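Local coordinates for flavohemoglobin (Malassezia yamatoensis, PDB 6O0A), which binds heme and FAD and, as a flavohemoglobin required for nitric oxide resistance, probably oxidises nitric oxide to nitrate, at residues Thr118-Leu123 with Val146-Ala151. Sequence-based numbering, arbitrary orientation.
With HEM (protoporphyrin IX containing Fe), chain C.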
ATOM      1  N   THR A 118     -18.286  -5.646  13.612  1.00 15.69           N
ATOM      2  CA  THR A 118     -18.459  -6.843  12.791  1.00 17.14           C
ATOM      3  C   THR A 118     -17.229  -7.734  12.852  1.00 17.54           C
ATOM      4  O   THR A 118     -17.328  -8.944  13.087  1.00 13.91           O
ATOM      5  CB  THR A 118     -18.740  -6.434  11.346  1.00 18.62           C
ATOM      6  OG1 THR A 118     -19.813  -5.480  11.323  1.00 19.08           O
ATOM      7  CG2 THR A 118     -19.106  -7.660  10.513  1.00 17.33           C
ATOM      8  N   VAL A 119     -16.051  -7.150  12.632  1.00 14.55           N
ATOM      9  CA  VAL A 119     -14.826  -7.932  12.670  1.00 12.70           C
ATOM     10  C   VAL A 119     -14.597  -8.502  14.061  1.00 16.35           C
ATOM     11  O   VAL A 119     -14.200  -9.664  14.202  1.00 15.68           O
ATOM     12  CB  VAL A 119     -13.641  -7.089  12.167  1.00 12.43           C
ATOM     13  CG1 VAL A 119     -12.313  -7.656  12.645  1.00 13.05           C
ATOM     14  CG2 VAL A 119     -13.687  -7.086  10.653  1.00 12.22           C
ATOM     15  N   TYR A 120     -14.892  -7.723  15.108  1.00 15.74           N
ATOM     16  CA  TYR A 120     -14.741  -8.261  16.457  1.00 13.57           C
ATOM     17  C   TYR A 120     -15.583  -9.525  16.631  1.00 13.22           C
ATOM     18  O   TYR A 120     -15.096 -10.548  17.122  1.00 16.01           O
ATOM     19  CB  TYR A 120     -15.125  -7.229  17.521  1.00 14.55           C
ATOM     20  CG  TYR A 120     -15.023  -7.869  18.896  1.00 14.69           C
ATOM     21  CD1 TYR A 120     -13.794  -7.998  19.527  1.00 15.37           C
ATOM     22  CD2 TYR A 120     -16.139  -8.420  19.518  1.00 19.40           C
ATOM     23  CE1 TYR A 120     -13.679  -8.618  20.768  1.00 18.44           C
ATOM     24  CE2 TYR A 120     -16.036  -9.051  20.752  1.00 19.31           C
ATOM     25  CZ  TYR A 120     -14.805  -9.150  21.371  1.00 20.45           C
ATOM     26  OH  TYR A 120     -14.712  -9.777  22.599  1.00 19.59           O
ATOM     27  N   LYS A 121     -16.847  -9.461  16.223  1.00 12.25           N
ATOM     28  CA  LYS A 121     -17.761 -10.582  16.420  1.00 14.34           C
ATOM     29  C   LYS A 121     -17.239 -11.849  15.755  1.00 16.88           C
ATOM     30  O   LYS A 121     -17.126 -12.902  16.395  1.00 15.90           O
ATOM     31  CB  LYS A 121     -19.137 -10.216  15.867  1.00 16.06           C
ATOM     32  CG  LYS A 121     -20.101 -11.366  15.922  1.00 17.29           C
ATOM     33  CD  LYS A 121     -21.461 -10.989  15.392  1.00 20.40           C
ATOM     34  CE  LYS A 121     -22.413 -12.174  15.548  1.00 28.42           C
ATOM     35  NZ  LYS A 121     -23.810 -11.818  15.182  1.00 31.71           N
ATOM     36  N   TYR A 122     -16.911 -11.773  14.466  1.00 15.65           N
ATOM     37  CA  TYR A 122     -16.521 -12.988  13.754  1.00 14.06           C
ATOM     38  C   TYR A 122     -15.096 -13.404  14.069  1.00 15.34           C
ATOM     39  O   TYR A 122     -14.812 -14.606  14.114  1.00 16.22           O
ATOM     40  CB  TYR A 122     -16.745 -12.805  12.249  1.00 14.63           C
ATOM     41  CG  TYR A 122     -18.226 -12.646  12.022  1.00 12.23           C
ATOM     42  CD1 TYR A 122     -19.076 -13.726  12.209  1.00 16.97           C
ATOM     43  CD2 TYR A 122     -18.783 -11.405  11.758  1.00 17.20           C
ATOM     44  CE1 TYR A 122     -20.439 -13.589  12.073  1.00 19.44           C
ATOM     45  CE2 TYR A 122     -20.145 -11.259  11.624  1.00 17.92           C
ATOM     46  CZ  TYR A 122     -20.963 -12.356  11.780  1.00 18.80           C
ATOM     47  OH  TYR A 122     -22.327 -12.226  11.664  1.00 19.67           O
ATOM     48  N   LEU A 123     -14.198 -12.453  14.322  1.00 13.97           N
ATOM     49  CA  LEU A 123     -12.843 -12.836  14.698  1.00 14.72           C
ATOM     50  C   LEU A 123     -12.847 -13.575  16.028  1.00 14.98           C
ATOM     51  O   LEU A 123     -12.235 -14.640  16.165  1.00 17.17           O
ATOM     52  CB  LEU A 123     -11.930 -11.606  14.765  1.00 15.57           C
ATOM     53  CG  LEU A 123     -10.502 -11.911  15.198  1.00 12.95           C
ATOM     54  CD1 LEU A 123      -9.879 -12.910  14.227  1.00 18.31           C
ATOM     55  CD2 LEU A 123      -9.687 -10.624  15.207  1.00 13.02           C
ATOM     56  N   VAL A 146      -6.948  -5.644  23.770  1.00 19.10           N
ATOM     57  CA  VAL A 146      -5.980  -5.400  22.703  1.00 16.85           C
ATOM     58  C   VAL A 146      -6.699  -5.014  21.416  1.00 18.71           C
ATOM     59  O   VAL A 146      -6.354  -4.020  20.768  1.00 19.32           O
ATOM     60  CB  VAL A 146      -5.087  -6.640  22.496  1.00 17.49           C
ATOM     61  CG1 VAL A 146      -4.167  -6.470  21.279  1.00 20.44           C
ATOM     62  CG2 VAL A 146      -4.268  -6.922  23.740  1.00 18.75           C
ATOM     63  N   TYR A 147      -7.733  -5.778  21.044  1.00 14.36           N
ATOM     64  CA  TYR A 147      -8.475  -5.468  19.827  1.00 17.01           C
ATOM     65  C   TYR A 147      -9.021  -4.045  19.856  1.00 18.75           C
ATOM     66  O   TYR A 147      -8.899  -3.303  18.877  1.00 19.39           O
ATOM     67  CB  TYR A 147      -9.625  -6.462  19.615  1.00 16.09           C
ATOM     68  CG  TYR A 147     -10.430  -6.138  18.360  1.00 16.24           C
ATOM     69  CD1 TYR A 147     -11.510  -5.248  18.391  1.00 17.55           C
ATOM     70  CD2 TYR A 147     -10.082  -6.690  17.133  1.00 17.11           C
ATOM     71  CE1 TYR A 147     -12.231  -4.933  17.231  1.00 16.93           C
ATOM     72  CE2 TYR A 147     -10.798  -6.385  15.970  1.00 18.40           C
ATOM     73  CZ  TYR A 147     -11.862  -5.501  16.029  1.00 15.95           C
ATOM     74  OH  TYR A 147     -12.561  -5.201  14.869  1.00 16.74           O
ATOM     75  N   TRP A 148      -9.676  -3.656  20.951  1.00 17.93           N
ATOM     76  CA  TRP A 148     -10.354  -2.364  20.937  1.00 20.91           C
ATOM     77  C   TRP A 148      -9.386  -1.194  21.059  1.00 18.67           C
ATOM     78  O   TRP A 148      -9.675  -0.107  20.546  1.00 22.53           O
ATOM     79  CB  TRP A 148     -11.437  -2.323  22.024  1.00 23.80           C
ATOM     80  CG  TRP A 148     -12.637  -3.100  21.547  1.00 27.98           C
ATOM     81  CD1 TRP A 148     -13.134  -4.259  22.065  1.00 36.77           C
ATOM     82  CD2 TRP A 148     -13.433  -2.805  20.389  1.00 34.29           C
ATOM     83  NE1 TRP A 148     -14.212  -4.687  21.321  1.00 37.15           N
ATOM     84  CE2 TRP A 148     -14.413  -3.810  20.287  1.00 38.97           C
ATOM     85  CE3 TRP A 148     -13.421  -1.775  19.440  1.00 39.87           C
ATOM     86  CZ2 TRP A 148     -15.371  -3.817  19.271  1.00 33.70           C
ATOM     87  CZ3 TRP A 148     -14.372  -1.783  18.435  1.00 37.99           C
ATOM     88  CH2 TRP A 148     -15.329  -2.798  18.357  1.00 33.79           C
ATOM     89  N   LEU A 149      -8.234  -1.389  21.703  1.00 19.30           N
ATOM     90  CA  LEU A 149      -7.204  -0.354  21.671  1.00 22.10           C
ATOM     91  C   LEU A 149      -6.790  -0.060  20.241  1.00 23.33           C
ATOM     92  O   LEU A 149      -6.653   1.106  19.846  1.00 22.60           O
ATOM     93  CB  LEU A 149      -5.988  -0.795  22.479  1.00 24.43           C
ATOM     94  CG  LEU A 149      -6.070  -0.700  23.995  1.00 29.83           C
ATOM     95  CD1 LEU A 149      -4.842  -1.340  24.604  1.00 31.93           C
ATOM     96  CD2 LEU A 149      -6.176   0.758  24.396  1.00 34.03           C
ATOM     97  N   LEU A 150      -6.578  -1.115  19.458  1.00 18.95           N
ATOM     98  CA  LEU A 150      -6.155  -0.966  18.071  1.00 21.52           C
ATOM     99  C   LEU A 150      -7.285  -0.407  17.212  1.00 22.65           C
ATOM    100  O   LEU A 150      -7.076   0.516  16.418  1.00 19.84           O
ATOM    101  CB  LEU A 150      -5.682  -2.322  17.557  1.00 22.66           C
ATOM    102  CG  LEU A 150      -5.166  -2.558  16.140  1.00 26.79           C
ATOM    103  CD1 LEU A 150      -4.072  -1.579  15.808  1.00 29.39           C
ATOM    104  CD2 LEU A 150      -4.640  -3.973  16.078  1.00 26.16           C
ATOM    105  N   ALA A 151      -8.493  -0.950  17.362  1.00 20.26           N
ATOM    106  CA  ALA A 151      -9.631  -0.443  16.600  1.00 23.15           C
ATOM    107  C   ALA A 151      -9.863   1.039  16.860  1.00 22.83           C
ATOM    108  O   ALA A 151     -10.113   1.810  15.924  1.00 22.55           O
ATOM    109  CB  ALA A 151     -10.887  -1.245  16.940  1.00 17.25           C
TER
HETATM  110  CHA HEM C 402      -6.464  -4.546   5.065  1.00 16.79           C
HETATM  111  CHB HEM C 402      -5.744  -4.664   9.888  1.00 19.81           C
HETATM  112  CHC HEM C 402     -10.483  -3.909  10.607  1.00 18.14           C
HETATM  113  CHD HEM C 402     -11.270  -4.454   5.851  1.00 13.25           C
HETATM  114  C1A HEM C 402      -5.855  -4.620   6.305  1.00 15.68           C
HETATM  115  C2A HEM C 402      -4.441  -4.800   6.552  1.00 17.37           C
HETATM  116  C3A HEM C 402      -4.243  -4.826   7.876  1.00 21.80           C
HETATM  117  C4A HEM C 402      -5.530  -4.684   8.526  1.00 23.25           C
HETATM  118  CMA HEM C 402      -2.899  -4.999   8.611  1.00 22.27           C
HETATM  119  CAA HEM C 402      -3.357  -4.904   5.457  1.00 21.86           C
HETATM  120  CBA HEM C 402      -2.922  -3.465   5.191  1.00 23.78           C
HETATM  121  CGA HEM C 402      -1.915  -3.432   4.067  1.00 36.86           C
HETATM  122  O1A HEM C 402      -2.186  -4.028   2.995  1.00 37.78           O
HETATM  123  O2A HEM C 402      -0.841  -2.807   4.240  1.00 41.98           O
HETATM  124  C1B HEM C 402      -6.960  -4.461  10.511  1.00 18.23           C
HETATM  125  C2B HEM C 402      -7.188  -4.401  11.942  1.00 16.56           C
HETATM  126  C3B HEM C 402      -8.507  -4.209  12.145  1.00 20.11           C
HETATM  127  C4B HEM C 402      -9.143  -4.119  10.844  1.00 15.35           C
HETATM  128  CMB HEM C 402      -6.063  -4.571  12.983  1.00 21.94           C
HETATM  129  CAB HEM C 402      -9.284  -4.060  13.477  1.00 20.70           C
HETATM  130  CBB HEM C 402      -8.721  -3.805  14.669  1.00 18.94           C
HETATM  131  C1C HEM C 402     -11.104  -4.033   9.381  1.00 18.03           C
HETATM  132  C2C HEM C 402     -12.527  -3.997   9.163  1.00 14.33           C
HETATM  133  C3C HEM C 402     -12.759  -4.144   7.845  1.00 14.40           C
HETATM  134  C4C HEM C 402     -11.473  -4.294   7.200  1.00 14.17           C
HETATM  135  CMC HEM C 402     -13.545  -3.785  10.307  1.00 18.42           C
HETATM  136  CAC HEM C 402     -14.099  -4.215   7.065  1.00 16.52           C
HETATM  137  CBC HEM C 402     -15.238  -4.668   7.621  1.00 21.98           C
HETATM  138  C1D HEM C 402     -10.033  -4.518   5.243  1.00 12.39           C
HETATM  139  C2D HEM C 402      -9.830  -4.670   3.814  1.00 17.88           C
HETATM  140  C3D HEM C 402      -8.519  -4.708   3.587  1.00 17.87           C
HETATM  141  C4D HEM C 402      -7.829  -4.571   4.859  1.00 15.30           C
HETATM  142  CMD HEM C 402     -10.970  -4.785   2.776  1.00 16.95           C
HETATM  143  CAD HEM C 402      -7.855  -4.867   2.202  1.00 14.43           C
HETATM  144  CBD HEM C 402      -7.253  -6.267   2.129  1.00 19.69           C
HETATM  145  CGD HEM C 402      -8.302  -7.309   1.812  1.00 24.23           C
HETATM  146  O1D HEM C 402      -9.095  -7.113   0.852  1.00 18.74           O
HETATM  147  O2D HEM C 402      -8.334  -8.359   2.512  1.00 25.99           O
HETATM  148  NA  HEM C 402      -6.490  -4.554   7.536  1.00 15.74           N
HETATM  149  NB  HEM C 402      -8.170  -4.287   9.877  1.00 16.62           N
HETATM  150  NC  HEM C 402     -10.479  -4.208   8.161  1.00 13.74           N
HETATM  151  ND  HEM C 402      -8.794  -4.448   5.849  1.00 14.71           N
HETATM  152 FE   HEM C 402      -8.453  -4.100   7.854  1.00 18.44          FE
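Tyr120 and Tyr147 meet edge to face between two nearly antiparallel helices: the CD1 edge of Tyr120 is turned toward the face of the Tyr147 ring, with centroids 5.5 Å apart and planes at 61°. Tyr120 CB also packs against Tyr147 CE1 at 3.7 Å. Trp148 NE1 sits over one face of the Tyr120 ring, offset toward the rim and 3.8 Å from Tyr120 CD1, with the five-membered ring inclined at 34° to it. Trp148 also holds Tyr147 CD1 over the centre of its own face, which closes the three rings into an aromatic cluster.

With CG anti to the backbone N (chi1 179°), Tyr147 reaches across to helix 115-131, where Val119 CG1 sits at the edge of the Tyr147 ring, 3.3 Å from its OH. This OH is also near Tyr120 N, but the angle is poor and no bond forms there; its hydrogen bond is with Tyr116 O. The Tyr120 hydroxyl is bonded in turn to Thr144 OG1, so a polar tether holds each tyrosine at its far end.

On the heme side of the contact, Tyr147 CE2 is 3.6 Å from vinyl carbon CBB. Val119 CG2 comes to 3.3 Å from methyl CMC, and Leu150 CD2 touches methyl CMB. The arrangement is that of the globin fold, in which the last two helices of the globin domain pack together and line an apolar edge of the heme pocket.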